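Local coordinates for DNA repair protein rad60 (Schizosaccharomyces pombe, PDB 3GOE) that is required for recombinational repair of DNA double-strand breaks and is represented here by its C-terminal SUMO-like domain, at residues L14-S19 and K37-E42; L22-P27 and K33-R38; E58-N63 and T69-E74. One frame throughout, in Å; residues are numbered along the deposited sequence. Where two conformers were deposited one is given.

In the fold
All three contacts lie in the SUMO-like domain of rad60, a beta-grasp fold in which helix 32-43 packs on a mixed sheet. Contacts 1 and 2, their centres about 8 Å apart, share that helix: contact 1 sets it against strand 9-16 and its following turn, contact 2 against the adjacent strand 22-27. Contact 3 comes later in the chain, its centre about 15 Å from that of contact 1 and about 11 Å from that of contact 2, which it meets through the Arg-23 to Glu-74 salt bridge and a probable Lys-33 N to Pro-62 O hydrogen bond. Contacts 1 and 2 fix the helix on the sheet and contact 3 closes the loop before strand 76-80, together building the compact SUMO-like module.

Contact 1: L14-S19 and K37-E42; sequences LRSSKS and KRYCTE. With CA (calcium ion), chain B.
Tyr-39 OH is held between two groups of the turn that follows strand 9-16. Ser-19 OG lies 2.6 Å from Tyr-39 OH, reaching it at the ring edge and in the ring plane, while the backbone carbonyl of Glu-20 takes the phenol's hydrogen. A further link ties the two serines, with Ser-16 OG 2.7 Å from Ser-19 OG. Tyr-39 CG stands anti to the backbone N (chi1 171°), which carries the phenol away from helix 32-43 and out to the turn. In this beta-grasp domain the helix lies over the sheet, and the ring spans from one to the other. Nearer the helix, Leu-14 runs alongside the ring, pointing the opposite way, and meets it obliquely, with Leu-14 CD2 3.8 Å from Tyr-39 CD1. A phenylalanine here would probably keep that apolar contact but leave Ser-19 OG and the Glu-20 carbonyl without their phenol partner. The same turn wraps a calcium ion, which Ser-16 O binds at 2.3 Å and Ser-19 O at 2.6 Å. Asp-21 OD1 and a water 2.2 Å from the calcium are further ligands; a second modelled water is implausibly close to the metal and doubtful.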
loop_
_atom_site.group_PDB
_atom_site.type_symbol
_atom_site.label_atom_id
_atom_site.label_comp_id
_atom_site.label_asym_id
_atom_site.label_seq_id
_atom_site.Cartn_x
_atom_site.Cartn_y
_atom_site.Cartn_z
ATOM N N LEU A 14 -1.567 -5.774 -3.864
ATOM C CA LEU A 14 -1.555 -6.196 -2.445
ATOM C C LEU A 14 -2.041 -7.646 -2.386
ATOM O O LEU A 14 -3.196 -7.932 -2.644
ATOM C CB LEU A 14 -2.413 -5.292 -1.585
ATOM C CG LEU A 14 -1.723 -4.039 -1.053
ATOM C CD1 LEU A 14 -1.151 -3.185 -2.166
ATOM C CD2 LEU A 14 -2.595 -3.253 -0.125
ATOM N N ARG A 15 -1.141 -8.541 -2.063
ATOM C CA ARG A 15 -1.399 -9.956 -1.919
ATOM C C ARG A 15 -1.640 -10.261 -0.435
ATOM O O ARG A 15 -0.932 -9.741 0.416
ATOM C CB ARG A 15 -0.219 -10.811 -2.392
ATOM C CG ARG A 15 0.296 -10.673 -3.798
ATOM C CD ARG A 15 1.529 -11.548 -4.104
ATOM N NE ARG A 15 1.995 -11.490 -5.482
ATOM C CZ ARG A 15 1.576 -12.258 -6.469
ATOM N NH1 ARG A 15 2.076 -12.135 -7.685
ATOM N NH2 ARG A 15 0.609 -13.207 -6.265
ATOM N N SER A 16 -2.592 -11.103 -0.141
ATOM C CA SER A 16 -2.886 -11.427 1.231
ATOM C C SER A 16 -3.186 -12.926 1.367
ATOM O O SER A 16 -4.025 -13.416 0.586
ATOM C CB SER A 16 -4.062 -10.619 1.721
ATOM O OG SER A 16 -4.269 -10.989 3.088
ATOM N N SER A 17 -2.550 -13.615 2.288
ATOM C CA SER A 17 -2.804 -15.046 2.420
ATOM C C SER A 17 -4.117 -15.313 3.126
ATOM O O SER A 17 -4.687 -16.414 3.003
ATOM C CB SER A 17 -1.588 -15.657 3.164
ATOM O OG SER A 17 -1.678 -15.364 4.531
ATOM N N LYS A 18 -4.650 -14.360 3.887
ATOM C CA LYS A 18 -5.868 -14.507 4.631
ATOM C C LYS A 18 -6.992 -13.608 4.149
ATOM O O LYS A 18 -8.042 -13.538 4.774
ATOM C CB LYS A 18 -5.614 -14.213 6.099
ATOM C CG LYS A 18 -4.708 -15.134 6.881
ATOM C CD LYS A 18 -4.753 -14.767 8.355
ATOM C CE LYS A 18 -3.924 -15.665 9.225
ATOM N NZ LYS A 18 -3.951 -15.224 10.662
ATOM N N SER A 19 -6.829 -12.851 3.086
ATOM C CA SER A 19 -7.918 -11.988 2.604
ATOM C C SER A 19 -7.715 -11.776 1.086
ATOM O O SER A 19 -6.778 -12.283 0.504
ATOM C CB SER A 19 -8.011 -10.678 3.363
ATOM O OG SER A 19 -6.792 -9.931 3.345
ATOM N N LYS A 37 -5.636 1.385 5.187
ATOM C CA LYS A 37 -7.016 1.763 5.410
ATOM C C LYS A 37 -7.838 1.613 4.122
ATOM O O LYS A 37 -8.989 1.176 4.162
ATOM C CB LYS A 37 -7.151 3.189 5.934
ATOM C CG LYS A 37 -6.700 3.370 7.357
ATOM C CD LYS A 37 -6.839 4.838 7.792
ATOM C CE LYS A 37 -6.573 5.057 9.249
ATOM N NZ LYS A 37 -6.744 6.489 9.553
ATOM N N ARG A 38 -7.283 2.043 3.005
ATOM C CA ARG A 38 -7.976 1.959 1.715
ATOM C C ARG A 38 -8.134 0.502 1.287
ATOM O O ARG A 38 -9.199 0.108 0.813
ATOM C CB ARG A 38 -7.221 2.800 0.686
ATOM C CG ARG A 38 -7.860 2.744 -0.694
ATOM C CD ARG A 38 -9.259 3.292 -0.786
ATOM N NE ARG A 38 -9.409 4.688 -0.413
ATOM C CZ ARG A 38 -9.154 5.723 -1.209
ATOM N NH1 ARG A 38 -8.688 5.564 -2.420
ATOM N NH2 ARG A 38 -9.354 6.990 -0.776
ATOM N N TYR A 39 -7.093 -0.306 1.437
ATOM C CA TYR A 39 -7.220 -1.732 1.192
ATOM C C TYR A 39 -8.404 -2.311 1.982
ATOM O O TYR A 39 -9.236 -3.048 1.458
ATOM C CB TYR A 39 -5.899 -2.451 1.553
ATOM C CG TYR A 39 -6.066 -3.946 1.518
ATOM C CD1 TYR A 39 -6.054 -4.649 0.314
ATOM C CD2 TYR A 39 -6.234 -4.661 2.688
ATOM C CE1 TYR A 39 -6.217 -6.033 0.297
ATOM C CE2 TYR A 39 -6.427 -6.027 2.637
ATOM C CZ TYR A 39 -6.414 -6.716 1.458
ATOM O OH TYR A 39 -6.636 -8.078 1.461
ATOM N N CYS A 40 -8.452 -1.959 3.270
ATOM C CA CYS A 40 -9.480 -2.530 4.133
ATOM C C CYS A 40 -10.876 -2.111 3.699
ATOM O O CYS A 40 -11.796 -2.959 3.743
ATOM C CB CYS A 40 -9.243 -2.137 5.598
ATOM S SG CYS A 40 -7.810 -2.972 6.332
ATOM N N THR A 41 -11.105 -0.861 3.340
ATOM C CA THR A 41 -12.441 -0.480 2.881
ATOM C C THR A 41 -12.737 -1.116 1.518
ATOM O O THR A 41 -13.936 -1.419 1.261
ATOM C CB THR A 41 -12.678 1.021 2.853
ATOM O OG1 THR A 41 -11.737 1.731 2.062
ATOM C CG2 THR A 41 -12.677 1.654 4.239
ATOM N N GLU A 42 -11.782 -1.337 0.678
ATOM C CA GLU A 42 -12.045 -1.924 -0.638
ATOM C C GLU A 42 -12.406 -3.386 -0.526
ATOM O O GLU A 42 -13.283 -3.873 -1.248
ATOM C CB GLU A 42 -10.827 -1.743 -1.553
ATOM C CG GLU A 42 -10.602 -0.337 -2.029
ATOM C CD GLU A 42 -11.680 0.087 -2.978
ATOM O OE1 GLU A 42 -12.009 -0.677 -3.879
ATOM O OE2 GLU A 42 -12.276 1.137 -2.849
HETATM CA CA CA B . -5.431 -13.829 -1.176
HETATM O O HOH W 1 -6.790 -15.155 -0.146
HETATM O O HOH W 2 -3.990 -14.725 -1.697
#

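Contact 2: L22-P27 and K33-R38; sequences LRLSIP and KDLIKR
Leu-35 CD1 is the methyl on which two strand residues meet. Leu-24 CD2 comes to it at 3.9 Å, and Ile-26 CD1 to 3.6 Å in one of the isoleucine's two deposited conformers. In that conformer Ile-26 crosses Leu-35 at about a right angle and also lays CD1 3.7 Å from Leu-35 CB, spanning the base of the leucine as well as one branch. Leu-35 has CG anti to its own backbone N (chi1 173°), and this extension brings CD1 down to the strand although the CB bond itself does not aim there. One helical turn on, Arg-38 joins with its aliphatic part: Arg-38 CG is 4.0 Å from Leu-24 CD2. The bends at chi2 and chi3 turn its guanidinium away from Leu-24, toward the side of Ile-26, at the margin of the contact.

The backbones behind these groups belong to strand 22-27 and helix 32-43, whose short segments run at 143° to each other with axes 9.7 Å apart at closest approach. Helix against sheet is the central packing of the beta-grasp fold. Around it, Leu-24 rests on Leu-14 and Leu-35 on Leu-12 of the neighbouring strand 9-16, while Leu-35 also touches Leu-53 of strand 52-55. Asp-34 OD2 accepts a hydrogen bond from Thr-31 N at the start of the helix. No hydrogen bond joins the two segments, which is consistent with burial of apolar side chains, with no directional bond between them, holding this face of the helix to the strand.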
loop_
_atom_site.group_PDB
_atom_site.type_symbol
_atom_site.label_atom_id
_atom_site.label_comp_id
_atom_site.label_asym_id
_atom_site.label_seq_id
_atom_site.Cartn_x
_atom_site.Cartn_y
_atom_site.Cartn_z
ATOM N N LEU A 22 -5.757 -7.535 -3.905
ATOM C CA LEU A 22 -6.319 -6.337 -4.499
ATOM C C LEU A 22 -5.251 -5.559 -5.266
ATOM O O LEU A 22 -4.219 -5.277 -4.712
ATOM C CB LEU A 22 -6.909 -5.480 -3.387
ATOM C CG LEU A 22 -7.613 -4.204 -3.846
ATOM C CD1 LEU A 22 -8.887 -4.559 -4.573
ATOM C CD2 LEU A 22 -7.895 -3.222 -2.702
ATOM N N ARG A 23 -5.571 -5.129 -6.443
ATOM C CA ARG A 23 -4.765 -4.213 -7.179
ATOM C C ARG A 23 -5.367 -2.755 -6.961
ATOM O O ARG A 23 -6.537 -2.567 -7.202
ATOM C CB ARG A 23 -4.723 -4.827 -8.562
ATOM C CG ARG A 23 -3.506 -4.470 -9.332
ATOM C CD ARG A 23 -3.851 -4.977 -10.781
ATOM N NE ARG A 23 -3.198 -6.242 -10.825
ATOM C CZ ARG A 23 -1.868 -6.204 -10.923
ATOM N NH1 ARG A 23 -1.195 -5.064 -11.025
ATOM N NH2 ARG A 23 -1.260 -7.330 -10.933
ATOM N N LEU A 24 -4.618 -1.805 -6.452
ATOM C CA LEU A 24 -5.050 -0.439 -6.087
ATOM C C LEU A 24 -4.226 0.584 -6.806
ATOM O O LEU A 24 -3.062 0.331 -7.037
ATOM C CB LEU A 24 -4.967 -0.079 -4.536
ATOM C CG LEU A 24 -5.559 -0.980 -3.595
ATOM C CD1 LEU A 24 -4.668 -2.211 -3.413
ATOM C CD2 LEU A 24 -5.623 -0.215 -2.300
ATOM N N SER A 25 -4.804 1.721 -7.122
ATOM C CA SER A 25 -4.055 2.838 -7.687
ATOM C C SER A 25 -4.179 3.924 -6.626
ATOM O O SER A 25 -5.230 4.484 -6.348
ATOM C CB SER A 25 -4.624 3.250 -8.995
ATOM O OG SER A 25 -6.030 3.390 -8.987
ATOM N N ILE A 26 -3.067 4.180 -5.957
ATOM C CA ILE A 26 -3.172 5.089 -4.841
ATOM C C ILE A 26 -2.160 6.249 -4.957
ATOM O O ILE A 26 -1.131 6.175 -5.617
ATOM C CB ILE A 26 -3.038 4.594 -3.394
ATOM C CG1 ILE A 26 -1.622 4.084 -3.152
ATOM C CG2 ILE A 26 -4.176 3.648 -3.055
ATOM C CD1 ILE A 26 -1.287 4.246 -1.672
ATOM N N PRO A 27 -2.531 7.369 -4.374
ATOM C CA PRO A 27 -1.627 8.537 -4.391
ATOM C C PRO A 27 -0.358 8.292 -3.617
ATOM O O PRO A 27 -0.375 7.770 -2.515
ATOM C CB PRO A 27 -2.479 9.632 -3.731
ATOM C CG PRO A 27 -3.893 9.197 -3.945
ATOM C CD PRO A 27 -3.852 7.738 -3.816
ATOM N N LYS A 33 -0.054 3.690 6.163
ATOM C CA LYS A 33 -1.280 3.451 6.929
ATOM C C LYS A 33 -2.507 3.781 6.089
ATOM O O LYS A 33 -3.497 3.039 6.115
ATOM C CB LYS A 33 -1.265 4.276 8.228
ATOM C CG LYS A 33 -2.436 3.924 9.129
ATOM C CD LYS A 33 -2.404 4.716 10.387
ATOM C CE LYS A 33 -1.604 4.181 11.511
ATOM N NZ LYS A 33 -2.182 4.948 12.693
ATOM N N ASP A 34 -2.495 4.867 5.347
ATOM C CA ASP A 34 -3.578 5.245 4.470
ATOM C C ASP A 34 -3.830 4.116 3.455
ATOM O O ASP A 34 -4.971 3.766 3.152
ATOM C CB ASP A 34 -3.269 6.524 3.724
ATOM C CG ASP A 34 -3.271 7.807 4.495
ATOM O OD1 ASP A 34 -4.044 7.921 5.482
ATOM O OD2 ASP A 34 -2.560 8.740 4.069
ATOM N N LEU A 35 -2.749 3.584 2.856
ATOM C CA LEU A 35 -2.858 2.484 1.908
ATOM C C LEU A 35 -3.559 1.287 2.550
ATOM O O LEU A 35 -4.430 0.665 1.934
ATOM C CB LEU A 35 -1.457 2.133 1.400
ATOM C CG LEU A 35 -1.328 0.885 0.524
ATOM C CD1 LEU A 35 -2.260 0.908 -0.687
ATOM C CD2 LEU A 35 0.132 0.715 0.118
ATOM N N ILE A 36 -3.178 0.966 3.797
ATOM C CA ILE A 36 -3.847 -0.113 4.499
ATOM C C ILE A 36 -5.295 0.164 4.737
ATOM O O ILE A 36 -6.176 -0.690 4.537
ATOM C CB ILE A 36 -3.094 -0.468 5.823
ATOM C CG1 ILE A 36 -1.670 -0.907 5.553
ATOM C CG2 ILE A 36 -3.856 -1.535 6.569
ATOM C CD1 ILE A 36 -0.811 -0.982 6.813
ATOM N N LYS A 37 -5.636 1.385 5.187
ATOM C CA LYS A 37 -7.016 1.763 5.410
ATOM C C LYS A 37 -7.838 1.613 4.122
ATOM O O LYS A 37 -8.989 1.176 4.162
ATOM C CB LYS A 37 -7.151 3.189 5.934
ATOM C CG LYS A 37 -6.700 3.370 7.357
ATOM C CD LYS A 37 -6.839 4.838 7.792
ATOM C CE LYS A 37 -6.573 5.057 9.249
ATOM N NZ LYS A 37 -6.744 6.489 9.553
ATOM N N ARG A 38 -7.283 2.043 3.005
ATOM C CA ARG A 38 -7.976 1.959 1.715
ATOM C C ARG A 38 -8.134 0.502 1.287
ATOM O O ARG A 38 -9.199 0.108 0.813
ATOM C CB ARG A 38 -7.221 2.800 0.686
ATOM C CG ARG A 38 -7.860 2.744 -0.694
ATOM C CD ARG A 38 -9.259 3.292 -0.786
ATOM N NE ARG A 38 -9.409 4.688 -0.413
ATOM C CZ ARG A 38 -9.154 5.723 -1.209
ATOM N NH1 ARG A 38 -8.688 5.564 -2.420
ATOM N NH2 ARG A 38 -9.354 6.990 -0.776
#

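Contact 3: E58-N63 and T69-E74; sequences EWLDPN and TELEDE
Between the last two strands of this ubiquitin-like fold the chain makes a long excursion, and the contact draws the chain around Leu-60, near the end of strand 58-59, against the later part of that loop. Leu-60 does this from one side. Its two branches divide the work: Leu-60 CD1 meets Leu-71 CD1 at 3.9 Å, the leucines reaching toward each other tip to tip, and Leu-60 CD2 lies more loosely 4.3 Å from Thr-69 CG2. The CB bond of Leu-71 does not aim at Leu-60; with CG anti to the carbonyl carbon (chi1 -69°), the side chain brings CD1 over to it.

Thr-69 turns its methyl to the leucine and its hydroxyl to the backbone. Leu-71 N gives a hydrogen to Thr-69 OG1 over 3.1 Å in an ST turn, with an N-H...O angle of 161°, and the same hydroxyl bonds to Val-66 O. Two bonds thus fix the rotation of this side chain. On the other segment Asp-61 makes an Asx turn: Asp-61 OD1 receives Asn-63 N at 2.9 Å, the donor standing well above the carboxylate plane.

Leu-60 also touches Leu-53 and Phe-55 of strand 52-55 and Val-32 of the helix, and Leu-71 packs on Phe-55 and Val-77; the pair carries the apolar core on past the N-terminal end of the helix. Pro-62 is tied to Lys-33 by a backbone hydrogen bond. The ST turn sets Thr-69 and Leu-71 in place, while the Asx turn shapes the chain just after Leu-60; the contact itself probably rests on burying apolar groups.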
loop_
_atom_site.group_PDB
_atom_site.type_symbol
_atom_site.label_atom_id
_atom_site.label_comp_id
_atom_site.label_asym_id
_atom_site.label_seq_id
_atom_site.Cartn_x
_atom_site.Cartn_y
_atom_site.Cartn_z
ATOM N N GLU A 58 10.618 -6.829 4.017
ATOM C CA GLU A 58 10.780 -5.792 5.002
ATOM C C GLU A 58 9.485 -5.114 5.413
ATOM O O GLU A 58 8.671 -4.893 4.520
ATOM C CB GLU A 58 11.763 -4.736 4.421
ATOM C CG GLU A 58 12.619 -5.272 3.276
ATOM C CD GLU A 58 13.821 -4.461 2.843
ATOM O OE1 GLU A 58 13.740 -3.203 2.796
ATOM O OE2 GLU A 58 14.867 -5.092 2.538
ATOM N N TRP A 59 9.243 -4.799 6.687
ATOM C CA TRP A 59 8.025 -4.137 7.095
ATOM C C TRP A 59 8.042 -2.692 6.674
ATOM O O TRP A 59 9.007 -1.963 6.988
ATOM C CB TRP A 59 7.827 -4.171 8.668
ATOM C CG TRP A 59 7.651 -5.549 9.166
ATOM C CD1 TRP A 59 8.449 -6.049 10.173
ATOM C CD2 TRP A 59 6.724 -6.552 8.763
ATOM N NE1 TRP A 59 8.053 -7.324 10.406
ATOM C CE2 TRP A 59 7.005 -7.648 9.565
ATOM C CE3 TRP A 59 5.692 -6.668 7.836
ATOM C CZ2 TRP A 59 6.285 -8.832 9.451
ATOM C CZ3 TRP A 59 4.967 -7.820 7.703
ATOM C CH2 TRP A 59 5.293 -8.891 8.528
ATOM N N LEU A 60 6.987 -2.218 6.013
ATOM C CA LEU A 60 6.870 -0.814 5.676
ATOM C C LEU A 60 6.405 -0.046 6.901
ATOM O O LEU A 60 5.510 -0.454 7.633
ATOM C CB LEU A 60 5.892 -0.653 4.527
ATOM C CG LEU A 60 6.325 -1.222 3.194
ATOM C CD1 LEU A 60 5.216 -1.091 2.158
ATOM C CD2 LEU A 60 7.549 -0.553 2.652
ATOM N N ASP A 61 7.006 1.150 7.120
ATOM C CA ASP A 61 6.626 2.007 8.216
ATOM C C ASP A 61 5.278 2.635 7.936
ATOM O O ASP A 61 5.136 3.358 6.945
ATOM C CB ASP A 61 7.671 3.080 8.395
ATOM C CG ASP A 61 7.472 4.042 9.550
ATOM O OD1 ASP A 61 6.356 4.169 10.044
ATOM O OD2 ASP A 61 8.470 4.693 9.922
ATOM N N PRO A 62 4.276 2.407 8.776
ATOM C CA PRO A 62 2.927 2.947 8.498
ATOM C C PRO A 62 2.906 4.456 8.381
ATOM O O PRO A 62 1.987 5.004 7.766
ATOM C CB PRO A 62 2.082 2.474 9.682
ATOM C CG PRO A 62 3.044 2.142 10.732
ATOM C CD PRO A 62 4.275 1.602 10.018
ATOM N N ASN A 63 3.865 5.138 9.009
ATOM C CA ASN A 63 3.831 6.587 9.020
ATOM C C ASN A 63 4.579 7.229 7.859
ATOM O O ASN A 63 4.539 8.475 7.733
ATOM C CB ASN A 63 4.331 7.121 10.373
ATOM C CG ASN A 63 3.438 6.671 11.492
ATOM O OD1 ASN A 63 2.260 6.502 11.351
ATOM N ND2 ASN A 63 4.003 6.489 12.639
ATOM N N THR A 69 9.049 5.689 0.552
ATOM C CA THR A 69 9.469 4.316 0.491
ATOM C C THR A 69 10.118 4.047 -0.861
ATOM O O THR A 69 10.140 4.914 -1.723
ATOM C CB THR A 69 8.310 3.347 0.683
ATOM O OG1 THR A 69 7.525 3.299 -0.494
ATOM C CG2 THR A 69 7.405 3.718 1.868
ATOM N N GLU A 70 10.572 2.808 -1.045
ATOM C CA GLU A 70 11.095 2.434 -2.361
ATOM C C GLU A 70 10.061 1.871 -3.325
ATOM O O GLU A 70 10.378 1.389 -4.432
ATOM C CB GLU A 70 12.258 1.430 -2.186
ATOM C CG GLU A 70 13.397 2.139 -1.414
ATOM C CD GLU A 70 14.651 1.304 -1.419
ATOM O OE1 GLU A 70 14.559 0.117 -1.810
ATOM O OE2 GLU A 70 15.703 1.875 -1.023
ATOM N N LEU A 71 8.788 1.908 -2.945
ATOM C CA LEU A 71 7.733 1.421 -3.830
ATOM C C LEU A 71 7.695 2.189 -5.139
ATOM O O LEU A 71 7.859 3.408 -5.173
ATOM C CB LEU A 71 6.371 1.540 -3.092
ATOM C CG LEU A 71 6.150 0.596 -1.913
ATOM C CD1 LEU A 71 4.902 1.016 -1.161
ATOM C CD2 LEU A 71 6.116 -0.820 -2.370
ATOM N N GLU A 72 7.446 1.443 -6.202
ATOM C CA GLU A 72 7.289 2.020 -7.507
ATOM C C GLU A 72 6.031 1.430 -8.179
ATOM O O GLU A 72 5.457 0.433 -7.729
ATOM C CB GLU A 72 8.502 1.723 -8.403
ATOM C CG GLU A 72 9.799 2.319 -7.842
ATOM C CD GLU A 72 11.036 1.662 -8.424
ATOM O OE1 GLU A 72 10.935 0.906 -9.427
ATOM O OE2 GLU A 72 12.166 1.868 -7.928
ATOM N N ASP A 73 5.632 2.057 -9.253
ATOM C CA ASP A 73 4.506 1.590 -9.978
ATOM C C ASP A 73 4.630 0.117 -10.386
ATOM O O ASP A 73 5.679 -0.322 -10.863
ATOM C CB ASP A 73 4.375 2.483 -11.228
ATOM C CG ASP A 73 3.104 2.196 -12.005
ATOM O OD1 ASP A 73 3.180 1.891 -13.208
ATOM O OD2 ASP A 73 2.012 2.277 -11.420
ATOM N N GLU A 74 3.566 -0.646 -10.176
ATOM C CA GLU A 74 3.427 -2.058 -10.466
ATOM C C GLU A 74 4.182 -2.947 -9.477
ATOM O O GLU A 74 4.278 -4.148 -9.709
ATOM C CB GLU A 74 3.733 -2.396 -11.945
ATOM C CG GLU A 74 2.749 -1.719 -12.884
ATOM C CD GLU A 74 1.340 -2.176 -13.064
ATOM O OE1 GLU A 74 0.887 -3.156 -12.415
ATOM O OE2 GLU A 74 0.568 -1.573 -13.893
#